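Long-range contacts in Cag pathogenicity island protein (Cag10) (Helicobacter pylori 26695, PDB 6IQT), which is a VirB8 homologue of the Cag type IV secretion system, in which it probably serves as an inner-membrane assembly component, this chain being its soluble VirB8 domain: residues Phe43-Asn48 with Glu75-Phe80; Val63-Gln68 with Val156-Ile161; Asp82-Glu87 with Ile115-Met120; Leu104-Phe109 with Thr132-Phe137. One frame throughout, in Å; residues are numbered along the deposited sequence.

Contact 1. Residues Phe43-Asn48 with Glu75-Phe80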
loop_
_atom_site.group_PDB
_atom_site.type_symbol
_atom_site.label_atom_id
_atom_site.label_comp_id
_atom_site.label_asym_id
_atom_site.label_seq_id
_atom_site.Cartn_x
_atom_site.Cartn_y
_atom_site.Cartn_z
ATOM N N PHE A 43 -5.722 11.469 -0.991
ATOM C CA PHE A 43 -6.846 10.637 -1.395
ATOM C C PHE A 43 -8.115 11.433 -1.681
ATOM O O PHE A 43 -9.030 10.906 -2.323
ATOM C CB PHE A 43 -7.147 9.582 -0.317
ATOM C CG PHE A 43 -6.068 8.553 -0.163
ATOM C CD1 PHE A 43 -5.959 7.506 -1.060
ATOM C CD2 PHE A 43 -5.149 8.644 0.867
ATOM C CE1 PHE A 43 -4.957 6.564 -0.928
ATOM C CE2 PHE A 43 -4.142 7.695 1.007
ATOM C CZ PHE A 43 -4.046 6.661 0.110
ATOM N N GLY A 44 -8.192 12.681 -1.221
ATOM C CA GLY A 44 -9.348 13.511 -1.471
ATOM C C GLY A 44 -9.223 14.250 -2.787
ATOM O O GLY A 44 -8.178 14.203 -3.434
ATOM N N TYR A 45 -10.304 14.938 -3.163
ATOM C CA TYR A 45 -10.374 15.546 -4.489
ATOM C C TYR A 45 -11.491 16.573 -4.546
ATOM O O TYR A 45 -12.611 16.300 -4.114
ATOM C CB TYR A 45 -10.603 14.482 -5.578
ATOM C CG TYR A 45 -10.656 15.061 -6.978
ATOM C CD1 TYR A 45 -9.494 15.270 -7.698
ATOM C CD2 TYR A 45 -11.869 15.424 -7.563
ATOM C CE1 TYR A 45 -9.527 15.807 -8.973
ATOM C CE2 TYR A 45 -11.917 15.977 -8.846
ATOM C CZ TYR A 45 -10.735 16.151 -9.544
ATOM O OH TYR A 45 -10.740 16.675 -10.822
ATOM N N SER A 46 -11.181 17.743 -5.098
ATOM C CA SER A 46 -12.162 18.759 -5.445
ATOM C C SER A 46 -11.713 19.396 -6.750
ATOM O O SER A 46 -10.523 19.647 -6.937
ATOM C CB SER A 46 -12.289 19.826 -4.352
ATOM O OG SER A 46 -13.130 20.888 -4.782
ATOM N N LYS A 47 -12.659 19.651 -7.656
ATOM C CA LYS A 47 -12.290 20.193 -8.960
ATOM C C LYS A 47 -11.838 21.651 -8.905
ATOM O O LYS A 47 -11.234 22.128 -9.869
ATOM C CB LYS A 47 -13.464 20.043 -9.944
ATOM C CG LYS A 47 -14.661 20.942 -9.632
ATOM C CD LYS A 47 -15.865 20.580 -10.478
ATOM C CE LYS A 47 -17.045 21.494 -10.160
ATOM N NZ LYS A 47 -18.319 20.978 -10.736
ATOM N N ASN A 48 -12.070 22.361 -7.796
ATOM C CA ASN A 48 -11.894 23.811 -7.770
ATOM C C ASN A 48 -10.533 24.288 -7.265
ATOM O O ASN A 48 -10.218 25.473 -7.443
ATOM C CB ASN A 48 -12.989 24.451 -6.910
ATOM C CG ASN A 48 -14.369 24.270 -7.506
ATOM O OD1 ASN A 48 -15.231 23.618 -6.915
ATOM N ND2 ASN A 48 -14.583 24.837 -8.690
ATOM N N GLU A 75 -4.016 10.312 -11.052
ATOM C CA GLU A 75 -5.046 9.288 -11.204
ATOM C C GLU A 75 -6.407 9.779 -10.700
ATOM O O GLU A 75 -7.444 9.496 -11.320
ATOM C CB GLU A 75 -4.608 8.010 -10.483
ATOM C CG GLU A 75 -5.292 6.720 -10.963
ATOM C CD GLU A 75 -5.565 6.690 -12.469
ATOM O OE1 GLU A 75 -6.712 6.369 -12.855
ATOM O OE2 GLU A 75 -4.640 6.972 -13.267
ATOM N N ASN A 76 -6.432 10.536 -9.592
ATOM C CA ASN A 76 -7.699 11.123 -9.144
ATOM C C ASN A 76 -8.280 12.070 -10.191
ATOM O O ASN A 76 -9.501 12.099 -10.413
ATOM C CB ASN A 76 -7.516 11.892 -7.825
ATOM C CG ASN A 76 -7.258 10.987 -6.621
ATOM O OD1 ASN A 76 -7.505 9.783 -6.654
ATOM N ND2 ASN A 76 -6.763 11.585 -5.544
ATOM N N ILE A 77 -7.432 12.899 -10.799
ATOM C CA ILE A 77 -7.917 13.813 -11.827
ATOM C C ILE A 77 -8.562 13.028 -12.958
ATOM O O ILE A 77 -9.649 13.371 -13.434
ATOM C CB ILE A 77 -6.771 14.695 -12.356
ATOM C CG1 ILE A 77 -6.115 15.472 -11.212
ATOM C CG2 ILE A 77 -7.291 15.642 -13.456
ATOM C CD1 ILE A 77 -4.981 16.351 -11.658
ATOM N N ARG A 78 -7.902 11.950 -13.393
ATOM C CA ARG A 78 -8.359 11.212 -14.569
ATOM C C ARG A 78 -9.738 10.607 -14.357
ATOM O O ARG A 78 -10.549 10.544 -15.290
ATOM C CB ARG A 78 -7.359 10.113 -14.924
ATOM C CG ARG A 78 -6.091 10.642 -15.535
ATOM C CD ARG A 78 -5.389 9.567 -16.337
ATOM N NE ARG A 78 -4.057 9.237 -15.825
ATOM C CZ ARG A 78 -3.018 10.071 -15.793
ATOM N NH1 ARG A 78 -3.130 11.326 -16.217
ATOM N NH2 ARG A 78 -1.858 9.651 -15.318
ATOM N N GLN A 79 -10.022 10.153 -13.140
ATOM C CA GLN A 79 -11.249 9.421 -12.876
ATOM C C GLN A 79 -12.381 10.294 -12.358
ATOM O O GLN A 79 -13.540 10.035 -12.697
ATOM C CB GLN A 79 -10.966 8.278 -11.898
ATOM C CG GLN A 79 -9.908 7.271 -12.425
ATOM C CD GLN A 79 -10.088 6.874 -13.921
ATOM O OE1 GLN A 79 -11.209 6.843 -14.443
ATOM N NE2 GLN A 79 -8.975 6.545 -14.595
ATOM N N PHE A 80 -12.077 11.352 -11.594
ATOM C CA PHE A 80 -13.120 12.199 -11.029
ATOM C C PHE A 80 -13.464 13.417 -11.888
ATOM O O PHE A 80 -14.588 13.922 -11.788
ATOM C CB PHE A 80 -12.711 12.671 -9.634
ATOM C CG PHE A 80 -12.457 11.561 -8.665
ATOM C CD1 PHE A 80 -13.247 10.416 -8.662
ATOM C CD2 PHE A 80 -11.417 11.655 -7.759
ATOM C CE1 PHE A 80 -13.004 9.385 -7.751
ATOM C CE2 PHE A 80 -11.162 10.633 -6.855
ATOM C CZ PHE A 80 -11.955 9.498 -6.846
HETATM O O HOH W 1 -8.748 8.815 -4.142
HETATM O O HOH W 2 -6.557 14.374 -5.714
#
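The ring of Tyr-45 lies against the last turns of helix 66-80, and one of its faces receives both CB of Phe-80 and the carbonyl oxygen of Asn-76. Phe-80 CB stands 3.8 Å from the centroid of the Tyr-45 ring and 27° off its normal, a CH-pi contact displaced toward the rim. The Phe-80 ring is turned 53° from that of Tyr-45 and meets it obliquely. Water 2 lies in the Tyr-45 plane at the edge. CG of Tyr-45 is placed anti to the backbone N (chi1 -179°), on the helix side; CE1 comes 3.8 Å from CA of Ile-77, and the hydroxyl is hydrogen-bonded to the carbonyl of Val-81.

Water 1 donates to Phe-43 O (2.8 Å) and to Asn-76 OD1 (3.0 Å), while water 2 donates to Gly-44 O and accepts from Asn-76 ND2, 2.8 Å from each. Both ends of the amide are thereby tied to the backbone where helix 30-43 gives way to loop.

This loop leads to helix 50-59, whose Leu-50 also touches Tyr-45. On the sheet side, Ala-86 of strand 84-98 meets both Tyr-45 and Phe-80, and Phe-43 packs on Ile-111 and Ile-113 of strand 105-117.

Contact 2. Residues Val63-Gln68 with Val156-Ile161; sequences VSFQTQ and VFDIQI
Phe-65 lays its ring across strand 154-163, with Val-156 CG1 and the backbone N of Asp-158 over one face and Ile-159 CG2 at the edge. The methyl Val-156 CG1 is 4.2 Å from the ring centroid and 28° off the normal, a CH-pi contact. At the far end of the ring, Phe-65 CZ reaches Ile-159 CG2 at 3.5 Å, and at the near end Phe-65 CB lies 3.4 Å from Val-156 O. The CB bond of Phe-65 points toward the strand, and chi1 of -176° sets CG anti to the backbone N, just as helix 66-80 begins.

Further out, Phe-38 of helix 30-43 touches both Phe-65 and Val-156. The Asp-158 carboxylate heads elsewhere: OD1 accepts from Ile-159 N (2.9 Å) and forms a salt bridge to Arg-85 of the second subunit, whose Ser-46 and Ser-49 bind OD2.

Two successive residues, Phe-157 and Asp-158, sit opposite the single Tyr-134 of strand 125-137, each sharing backbone hydrogen bonding with it: a classic beta bulge. Helices laid on one face of a curved antiparallel sheet are the architecture of the NTF2-like VirB8 domain.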
loop_
_atom_site.group_PDB
_atom_site.type_symbol
_atom_site.label_atom_id
_atom_site.label_comp_id
_atom_site.label_asym_id
_atom_site.label_seq_id
_atom_site.Cartn_x
_atom_site.Cartn_y
_atom_site.Cartn_z
ATOM N N VAL A 63 11.552 14.431 -1.151
ATOM C CA VAL A 63 11.842 14.520 -2.584
ATOM C C VAL A 63 11.772 13.142 -3.234
ATOM O O VAL A 63 11.258 12.997 -4.348
ATOM C CB VAL A 63 13.209 15.195 -2.820
ATOM C CG1 VAL A 63 14.338 14.393 -2.170
ATOM C CG2 VAL A 63 13.460 15.371 -4.323
ATOM N N SER A 64 12.235 12.100 -2.530
ATOM C CA SER A 64 12.229 10.757 -3.111
ATOM C C SER A 64 10.833 10.172 -3.267
ATOM O O SER A 64 10.684 9.164 -3.961
ATOM C CB SER A 64 13.085 9.806 -2.274
ATOM O OG SER A 64 12.536 9.589 -0.978
ATOM N N PHE A 65 9.807 10.782 -2.671
ATOM C CA PHE A 65 8.446 10.284 -2.782
ATOM C C PHE A 65 7.539 11.168 -3.637
ATOM O O PHE A 65 6.401 10.773 -3.920
ATOM C CB PHE A 65 7.852 10.121 -1.361
ATOM C CG PHE A 65 6.476 9.520 -1.337
ATOM C CD1 PHE A 65 6.274 8.198 -1.717
ATOM C CD2 PHE A 65 5.379 10.287 -0.961
ATOM C CE1 PHE A 65 5.003 7.638 -1.712
ATOM C CE2 PHE A 65 4.107 9.740 -0.956
ATOM C CZ PHE A 65 3.918 8.412 -1.330
ATOM N N GLN A 66 8.007 12.344 -4.076
ATOM C CA GLN A 66 7.108 13.316 -4.697
ATOM C C GLN A 66 6.537 12.816 -6.019
ATOM O O GLN A 66 5.378 13.114 -6.357
ATOM C CB GLN A 66 7.849 14.642 -4.891
ATOM C CG GLN A 66 7.956 15.415 -3.601
ATOM C CD GLN A 66 8.706 16.707 -3.737
ATOM O OE1 GLN A 66 9.480 16.897 -4.671
ATOM N NE2 GLN A 66 8.476 17.621 -2.794
ATOM N N THR A 67 7.312 12.033 -6.756
ATOM C CA THR A 67 6.830 11.511 -8.028
ATOM C C THR A 67 5.664 10.556 -7.833
ATOM O O THR A 67 4.662 10.628 -8.553
ATOM C CB THR A 67 7.979 10.827 -8.757
ATOM O OG1 THR A 67 8.877 11.843 -9.228
ATOM C CG2 THR A 67 7.466 10.033 -9.914
ATOM N N GLN A 68 5.764 9.657 -6.856
ATOM C CA GLN A 68 4.663 8.732 -6.619
ATOM C C GLN A 68 3.413 9.458 -6.122
ATOM O O GLN A 68 2.288 9.127 -6.527
ATOM C CB GLN A 68 5.117 7.653 -5.632
ATOM C CG GLN A 68 4.035 6.673 -5.238
ATOM C CD GLN A 68 3.553 5.832 -6.396
ATOM O OE1 GLN A 68 4.199 5.756 -7.449
ATOM N NE2 GLN A 68 2.407 5.204 -6.218
ATOM N N VAL A 156 6.739 12.335 4.238
ATOM C CA VAL A 156 6.404 10.957 3.880
ATOM C C VAL A 156 7.448 10.428 2.905
ATOM O O VAL A 156 7.782 11.092 1.917
ATOM C CB VAL A 156 4.994 10.877 3.266
ATOM C CG1 VAL A 156 4.676 9.452 2.799
ATOM C CG2 VAL A 156 3.949 11.369 4.287
ATOM N N PHE A 157 7.949 9.218 3.166
ATOM C CA PHE A 157 8.952 8.605 2.302
ATOM C C PHE A 157 8.413 7.460 1.476
ATOM O O PHE A 157 9.023 7.114 0.459
ATOM C CB PHE A 157 10.132 8.082 3.132
ATOM C CG PHE A 157 11.060 9.157 3.590
ATOM C CD1 PHE A 157 10.659 10.074 4.562
ATOM C CD2 PHE A 157 12.342 9.258 3.061
ATOM C CE1 PHE A 157 11.525 11.087 4.992
ATOM C CE2 PHE A 157 13.216 10.262 3.494
ATOM C CZ PHE A 157 12.805 11.176 4.461
ATOM N N ASP A 158 7.296 6.871 1.879
ATOM C CA ASP A 158 6.743 5.730 1.161
ATOM C C ASP A 158 5.321 5.502 1.631
ATOM O O ASP A 158 4.928 5.950 2.716
ATOM C CB ASP A 158 7.581 4.473 1.392
ATOM C CG ASP A 158 7.670 3.591 0.146
ATOM O OD1 ASP A 158 6.773 3.686 -0.730
ATOM O OD2 ASP A 158 8.646 2.812 0.046
ATOM N N ILE A 159 4.561 4.766 0.817
ATOM C CA ILE A 159 3.191 4.411 1.154
ATOM C C ILE A 159 2.902 3.044 0.550
ATOM O O ILE A 159 3.454 2.673 -0.492
ATOM C CB ILE A 159 2.182 5.479 0.664
ATOM C CG1 ILE A 159 0.808 5.277 1.306
ATOM C CG2 ILE A 159 2.049 5.473 -0.862
ATOM C CD1 ILE A 159 -0.188 6.400 0.962
ATOM N N GLN A 160 2.044 2.286 1.220
ATOM C CA GLN A 160 1.560 1.005 0.705
ATOM C C GLN A 160 0.071 0.957 0.999
ATOM O O GLN A 160 -0.363 1.399 2.067
ATOM C CB GLN A 160 2.283 -0.190 1.348
ATOM C CG GLN A 160 3.780 -0.299 0.996
ATOM C CD GLN A 160 4.042 -0.418 -0.518
ATOM O OE1 GLN A 160 3.324 -1.124 -1.236
ATOM N NE2 GLN A 160 5.076 0.278 -1.001
ATOM N N ILE A 161 -0.712 0.449 0.049
ATOM C CA ILE A 161 -2.167 0.545 0.096
ATOM C C ILE A 161 -2.774 -0.821 -0.186
ATOM O O ILE A 161 -2.334 -1.521 -1.106
ATOM C CB ILE A 161 -2.681 1.582 -0.920
ATOM C CG1 ILE A 161 -2.169 2.975 -0.556
ATOM C CG2 ILE A 161 -4.201 1.574 -0.976
ATOM C CD1 ILE A 161 -2.167 3.924 -1.720
#

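Contact 3. Residues Asp82-Glu87 with Ile115-Met120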
loop_
_atom_site.group_PDB
_atom_site.type_symbol
_atom_site.label_atom_id
_atom_site.label_comp_id
_atom_site.label_asym_id
_atom_site.label_seq_id
_atom_site.Cartn_x
_atom_site.Cartn_y
_atom_site.Cartn_z
ATOM N N ASP A 82 -14.395 16.795 -13.652
ATOM C CA ASP A 82 -15.204 17.885 -13.118
ATOM C C ASP A 82 -16.578 17.414 -12.653
ATOM O O ASP A 82 -17.486 18.236 -12.481
ATOM C CB ASP A 82 -15.351 19.000 -14.160
ATOM C CG ASP A 82 -16.225 18.591 -15.343
ATOM O OD1 ASP A 82 -16.095 17.441 -15.832
ATOM O OD2 ASP A 82 -17.052 19.425 -15.785
ATOM N N LYS A 83 -16.746 16.109 -12.434
ATOM C CA LYS A 83 -18.057 15.537 -12.168
ATOM C C LYS A 83 -18.189 14.852 -10.815
ATOM O O LYS A 83 -19.313 14.479 -10.445
ATOM C CB LYS A 83 -18.427 14.522 -13.263
ATOM C CG LYS A 83 -18.484 15.116 -14.659
ATOM C CD LYS A 83 -19.072 14.132 -15.657
ATOM C CE LYS A 83 -18.446 14.303 -17.041
ATOM N NZ LYS A 83 -17.115 13.646 -17.159
ATOM N N VAL A 84 -17.092 14.649 -10.077
ATOM C CA VAL A 84 -17.119 13.883 -8.832
ATOM C C VAL A 84 -16.237 14.573 -7.797
ATOM O O VAL A 84 -15.182 15.112 -8.139
ATOM C CB VAL A 84 -16.633 12.433 -9.042
ATOM C CG1 VAL A 84 -17.102 11.570 -7.905
ATOM C CG2 VAL A 84 -17.110 11.866 -10.377
ATOM N N ARG A 85 -16.644 14.522 -6.526
ATOM C CA ARG A 85 -15.822 14.984 -5.412
ATOM C C ARG A 85 -15.550 13.833 -4.444
ATOM O O ARG A 85 -16.327 12.881 -4.348
ATOM C CB ARG A 85 -16.501 16.131 -4.685
ATOM C CG ARG A 85 -17.571 15.670 -3.704
ATOM C CD ARG A 85 -17.960 16.748 -2.719
ATOM N NE ARG A 85 -17.141 16.826 -1.492
ATOM C CZ ARG A 85 -17.044 15.902 -0.539
ATOM N NH1 ARG A 85 -17.762 14.791 -0.625
ATOM N NH2 ARG A 85 -16.245 16.119 0.500
ATOM N N ALA A 86 -14.416 13.904 -3.740
ATOM C CA ALA A 86 -13.967 12.804 -2.884
ATOM C C ALA A 86 -13.475 13.342 -1.542
ATOM O O ALA A 86 -12.675 14.279 -1.506
ATOM C CB ALA A 86 -12.848 11.992 -3.565
ATOM N N GLU A 87 -13.945 12.751 -0.447
ATOM C CA GLU A 87 -13.521 13.139 0.895
ATOM C C GLU A 87 -12.948 11.919 1.595
ATOM O O GLU A 87 -13.636 10.897 1.712
ATOM C CB GLU A 87 -14.684 13.723 1.695
ATOM C CG GLU A 87 -14.414 13.908 3.183
ATOM C CD GLU A 87 -15.599 14.534 3.916
ATOM O OE1 GLU A 87 -16.573 14.945 3.246
ATOM O OE2 GLU A 87 -15.547 14.627 5.160
ATOM N N ILE A 115 -17.227 9.232 -1.943
ATOM C CA ILE A 115 -17.289 9.728 -3.308
ATOM C C ILE A 115 -18.731 10.140 -3.584
ATOM O O ILE A 115 -19.656 9.327 -3.458
ATOM C CB ILE A 115 -16.782 8.672 -4.302
ATOM C CG1 ILE A 115 -15.249 8.593 -4.238
ATOM C CG2 ILE A 115 -17.244 8.980 -5.702
ATOM C CD1 ILE A 115 -14.705 7.187 -4.220
ATOM N N THR A 116 -18.939 11.414 -3.890
ATOM C CA THR A 116 -20.264 11.911 -4.255
ATOM C C THR A 116 -20.136 12.625 -5.595
ATOM O O THR A 116 -19.421 13.642 -5.689
ATOM C CB THR A 116 -20.852 12.824 -3.176
ATOM O OG1 THR A 116 -20.021 13.974 -3.001
ATOM C CG2 THR A 116 -20.952 12.103 -1.834
ATOM N N PRO A 117 -20.738 12.107 -6.661
ATOM C CA PRO A 117 -20.660 12.803 -7.949
ATOM C C PRO A 117 -21.556 14.032 -7.977
ATOM O O PRO A 117 -22.686 14.015 -7.479
ATOM C CB PRO A 117 -21.119 11.738 -8.954
ATOM C CG PRO A 117 -20.791 10.447 -8.268
ATOM C CD PRO A 117 -21.172 10.713 -6.840
ATOM N N ASP A 118 -21.020 15.112 -8.561
ATOM C CA ASP A 118 -21.741 16.371 -8.728
ATOM C C ASP A 118 -22.870 16.271 -9.745
ATOM O O ASP A 118 -23.710 17.178 -9.801
ATOM C CB ASP A 118 -20.776 17.486 -9.159
ATOM C CG ASP A 118 -19.592 17.642 -8.213
ATOM O OD1 ASP A 118 -19.225 16.652 -7.549
ATOM O OD2 ASP A 118 -19.020 18.748 -8.136
ATOM N N THR A 119 -22.917 15.201 -10.535
ATOM C CA THR A 119 -23.868 15.074 -11.641
ATOM C C THR A 119 -25.097 14.267 -11.219
ATOM O O THR A 119 -25.471 13.273 -11.846
ATOM C CB THR A 119 -23.181 14.447 -12.852
ATOM O OG1 THR A 119 -24.169 14.023 -13.800
ATOM C CG2 THR A 119 -22.323 13.249 -12.431
HETATM N N MSE A 120 -25.734 14.718 -10.140
HETATM C CA MSE A 120 -26.969 14.100 -9.660
HETATM C C MSE A 120 -27.679 14.982 -8.639
HETATM O O MSE A 120 -27.948 16.155 -8.902
HETATM C CB MSE A 120 -26.686 12.725 -9.049
HETATM C CG MSE A 120 -27.868 11.758 -9.099
HETATM SE SE MSE A 120 -28.202 10.974 -10.854
HETATM C CE MSE A 120 -29.912 10.110 -10.472
#
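Arg-85 runs alongside Thr-116, both side chains pointing the same way from neighbouring strands. Its CB lies 4.0 Å from Thr-116 O and equally far from Asp-118 OD1. CG, placed between the backbone N and carbonyl carbon (chi1 81°), comes 3.1 Å from Thr-116 OG1, and CD follows at 3.5 Å. The chain then bends at chi3 (-87°), and NH1 makes a weak but nearly straight hydrogen bond to Thr-116 OG1, which lies at the guanidinium edge; NH2 forms a salt bridge with Glu-87 OE1.

The backbones show why the two residues meet: Arg-85 and Thr-116 are an antiparallel hydrogen-bonded pair in the hairpin of strands 84-98 and 105-117, with N–O distances of 3.0 Å from Arg-85 N to Thr-116 O and from Thr-116 N to Arg-85 O.

On the other face, Val-84 CG1 presses on Ile-115 CG2 at 3.4 Å, tighter than usual, and also meets Pro-117. Where strand 105-117 ends beside the start of strand 84-98, Asp-118 N donates to Lys-83 O (2.6 Å, N-H...O angle 134°) from above the carbonyl plane.

Contact 4. Residues Leu104-Phe109 with Thr132-Phe137; sequences LTRLTF and TIYYDF
The Tyr-135 side chain leans toward strand 105-117; chi1 of 77° sets CG between the backbone N and the carbonyl carbon, and CE1 lies 3.5 Å from Thr-105 CB and 3.6 Å from Leu-107 CG. The leucine crosses at about a right angle, its CG at the ring edge. Leu-107 CD1 also touches Ile-133 CD1 at 3.8 Å.

On the opposite face, Arg-106 and Tyr-134 extend side by side. Arg-106 CG, anti to the backbone N (chi1 -171°), lies over the phenol, 4.2 Å from its centroid, and packs 3.4 Å from Thr-132 CG2. The guanidinium is turned 89° from the ring plane; it is bound to Glu-97 and to Asp-52 of the second subunit, which also takes the Tyr-134 hydroxyl.

Alternating pairs set this register: Thr-105 and Leu-107 exchange paired backbone hydrogen bonds with Tyr-135 and Ile-133, and Leu-107 N to Ile-133 O is 2.9 Å. Water 3 joins Thr-105 OG1 to Tyr-135 O.

Helix 30-43 lies on the Leu-107 and Tyr-135 face, while strands 84-98 and 154-163 flank the pair within the sheet.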
loop_
_atom_site.group_PDB
_atom_site.type_symbol
_atom_site.label_atom_id
_atom_site.label_comp_id
_atom_site.label_asym_id
_atom_site.label_seq_id
_atom_site.Cartn_x
_atom_site.Cartn_y
_atom_site.Cartn_z
ATOM N N LEU A 104 13.208 5.776 9.761
ATOM C CA LEU A 104 11.788 5.910 9.436
ATOM C C LEU A 104 10.892 5.266 10.496
ATOM O O LEU A 104 11.288 4.338 11.207
ATOM C CB LEU A 104 11.487 5.282 8.069
ATOM C CG LEU A 104 12.271 5.804 6.865
ATOM C CD1 LEU A 104 11.998 4.916 5.663
ATOM C CD2 LEU A 104 11.869 7.243 6.586
ATOM N N THR A 105 9.658 5.771 10.580
ATOM C CA THR A 105 8.605 5.207 11.412
ATOM C C THR A 105 7.451 4.794 10.505
ATOM O O THR A 105 7.101 5.518 9.566
ATOM C CB THR A 105 8.124 6.232 12.485
ATOM O OG1 THR A 105 9.220 6.588 13.321
ATOM C CG2 THR A 105 7.001 5.647 13.360
ATOM N N ARG A 106 6.877 3.623 10.781
ATOM C CA ARG A 106 5.752 3.074 10.024
ATOM C C ARG A 106 4.442 3.348 10.761
ATOM O O ARG A 106 4.313 3.020 11.939
ATOM C CB ARG A 106 5.928 1.562 9.833
ATOM C CG ARG A 106 4.913 0.925 8.874
ATOM C CD ARG A 106 4.473 -0.451 9.361
ATOM N NE ARG A 106 5.590 -1.342 9.645
ATOM C CZ ARG A 106 5.724 -2.022 10.782
ATOM N NH1 ARG A 106 4.820 -1.892 11.746
ATOM N NH2 ARG A 106 6.757 -2.828 10.964
ATOM N N LEU A 107 3.477 3.942 10.066
ATOM C CA LEU A 107 2.127 4.135 10.575
ATOM C C LEU A 107 1.165 3.234 9.804
ATOM O O LEU A 107 1.283 3.094 8.585
ATOM C CB LEU A 107 1.708 5.605 10.432
ATOM C CG LEU A 107 2.574 6.698 11.073
ATOM C CD1 LEU A 107 2.018 8.088 10.741
ATOM C CD2 LEU A 107 2.647 6.515 12.596
ATOM N N THR A 108 0.218 2.603 10.500
ATOM C CA THR A 108 -0.764 1.764 9.813
ATOM C C THR A 108 -2.165 2.120 10.304
ATOM O O THR A 108 -2.386 2.315 11.504
ATOM C CB THR A 108 -0.471 0.245 10.016
ATOM O OG1 THR A 108 -0.237 -0.024 11.400
ATOM C CG2 THR A 108 0.771 -0.183 9.248
ATOM N N PHE A 109 -3.107 2.240 9.371
ATOM C CA PHE A 109 -4.452 2.673 9.734
ATOM C C PHE A 109 -5.372 2.399 8.555
ATOM O O PHE A 109 -4.928 2.024 7.465
ATOM C CB PHE A 109 -4.494 4.165 10.110
ATOM C CG PHE A 109 -3.818 5.059 9.103
ATOM C CD1 PHE A 109 -4.534 5.591 8.042
ATOM C CD2 PHE A 109 -2.458 5.364 9.220
ATOM C CE1 PHE A 109 -3.901 6.414 7.096
ATOM C CE2 PHE A 109 -1.828 6.182 8.289
ATOM C CZ PHE A 109 -2.552 6.707 7.228
ATOM N N THR A 132 -0.458 2.182 4.809
ATOM C CA THR A 132 0.794 2.216 5.554
ATOM C C THR A 132 1.627 3.385 5.048
ATOM O O THR A 132 1.875 3.492 3.845
ATOM C CB THR A 132 1.579 0.915 5.338
ATOM O OG1 THR A 132 0.768 -0.210 5.684
ATOM C CG2 THR A 132 2.864 0.915 6.143
ATOM N N ILE A 133 2.086 4.255 5.941
ATOM C CA ILE A 133 2.998 5.298 5.484
ATOM C C ILE A 133 4.279 5.230 6.306
ATOM O O ILE A 133 4.286 4.841 7.478
ATOM C CB ILE A 133 2.412 6.736 5.526
ATOM C CG1 ILE A 133 2.318 7.255 6.949
ATOM C CG2 ILE A 133 1.067 6.875 4.767
ATOM C CD1 ILE A 133 2.538 8.749 7.032
ATOM N N TYR A 134 5.375 5.632 5.676
ATOM C CA TYR A 134 6.672 5.730 6.327
ATOM C C TYR A 134 7.067 7.197 6.350
ATOM O O TYR A 134 7.004 7.868 5.316
ATOM C CB TYR A 134 7.713 4.895 5.578
ATOM C CG TYR A 134 7.384 3.417 5.526
ATOM C CD1 TYR A 134 6.468 2.909 4.616
ATOM C CD2 TYR A 134 7.989 2.530 6.401
ATOM C CE1 TYR A 134 6.171 1.529 4.580
ATOM C CE2 TYR A 134 7.691 1.185 6.382
ATOM C CZ TYR A 134 6.793 0.686 5.470
ATOM O OH TYR A 134 6.525 -0.672 5.463
ATOM N N TYR A 135 7.480 7.702 7.516
ATOM C CA TYR A 135 7.756 9.127 7.628
ATOM C C TYR A 135 9.010 9.377 8.462
ATOM O O TYR A 135 9.462 8.530 9.236
ATOM C CB TYR A 135 6.564 9.910 8.241
ATOM C CG TYR A 135 6.459 9.738 9.736
ATOM C CD1 TYR A 135 5.713 8.703 10.274
ATOM C CD2 TYR A 135 7.132 10.601 10.614
ATOM C CE1 TYR A 135 5.621 8.518 11.655
ATOM C CE2 TYR A 135 7.060 10.413 11.992
ATOM C CZ TYR A 135 6.314 9.369 12.504
ATOM O OH TYR A 135 6.230 9.189 13.869
ATOM N N ASP A 136 9.546 10.580 8.290
ATOM C CA ASP A 136 10.530 11.136 9.210
ATOM C C ASP A 136 10.352 12.647 9.196
ATOM O O ASP A 136 9.613 13.188 8.371
ATOM C CB ASP A 136 11.951 10.710 8.827
ATOM C CG ASP A 136 12.965 10.908 9.959
ATOM O OD1 ASP A 136 12.595 11.351 11.073
ATOM O OD2 ASP A 136 14.147 10.596 9.722
ATOM N N PHE A 137 11.006 13.336 10.135
ATOM C CA PHE A 137 10.965 14.797 10.171
ATOM C C PHE A 137 12.212 15.355 9.494
ATOM O O PHE A 137 13.322 14.897 9.761
ATOM C CB PHE A 137 10.855 15.320 11.609
ATOM C CG PHE A 137 9.478 15.209 12.182
ATOM C CD1 PHE A 137 8.533 16.196 11.946
ATOM C CD2 PHE A 137 9.114 14.106 12.935
ATOM C CE1 PHE A 137 7.250 16.094 12.470
ATOM C CE2 PHE A 137 7.826 13.992 13.455
ATOM C CZ PHE A 137 6.899 14.985 13.229
HETATM O O HOH W 3 10.718 8.615 11.867
#

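All four contacts belong to one VirB8 domain, in which contacts 1 and 2 tie the two ends of helix 66-80 to the rest of the domain and contacts 3 and 4 zip the sheet. Contacts 1 and 3 are neighbours, centres about 9 Å apart, joined by a probable hydrogen bond of 3.0 Å from Tyr-45 N to Ala-86 O. Contacts 2 and 4, about 11 Å between centres, share adjoining strands through Phe-157 N and Tyr-134 O at 2.7 Å. Contacts 3 and 4 both use strand 105-117 yet lie about 30 Å apart by centres. Phe-43 CZ bridges contacts 1 and 2, meeting Ile-161 CD1 at 3.8 Å. Contacts 2 and 4 also touch the second subunit.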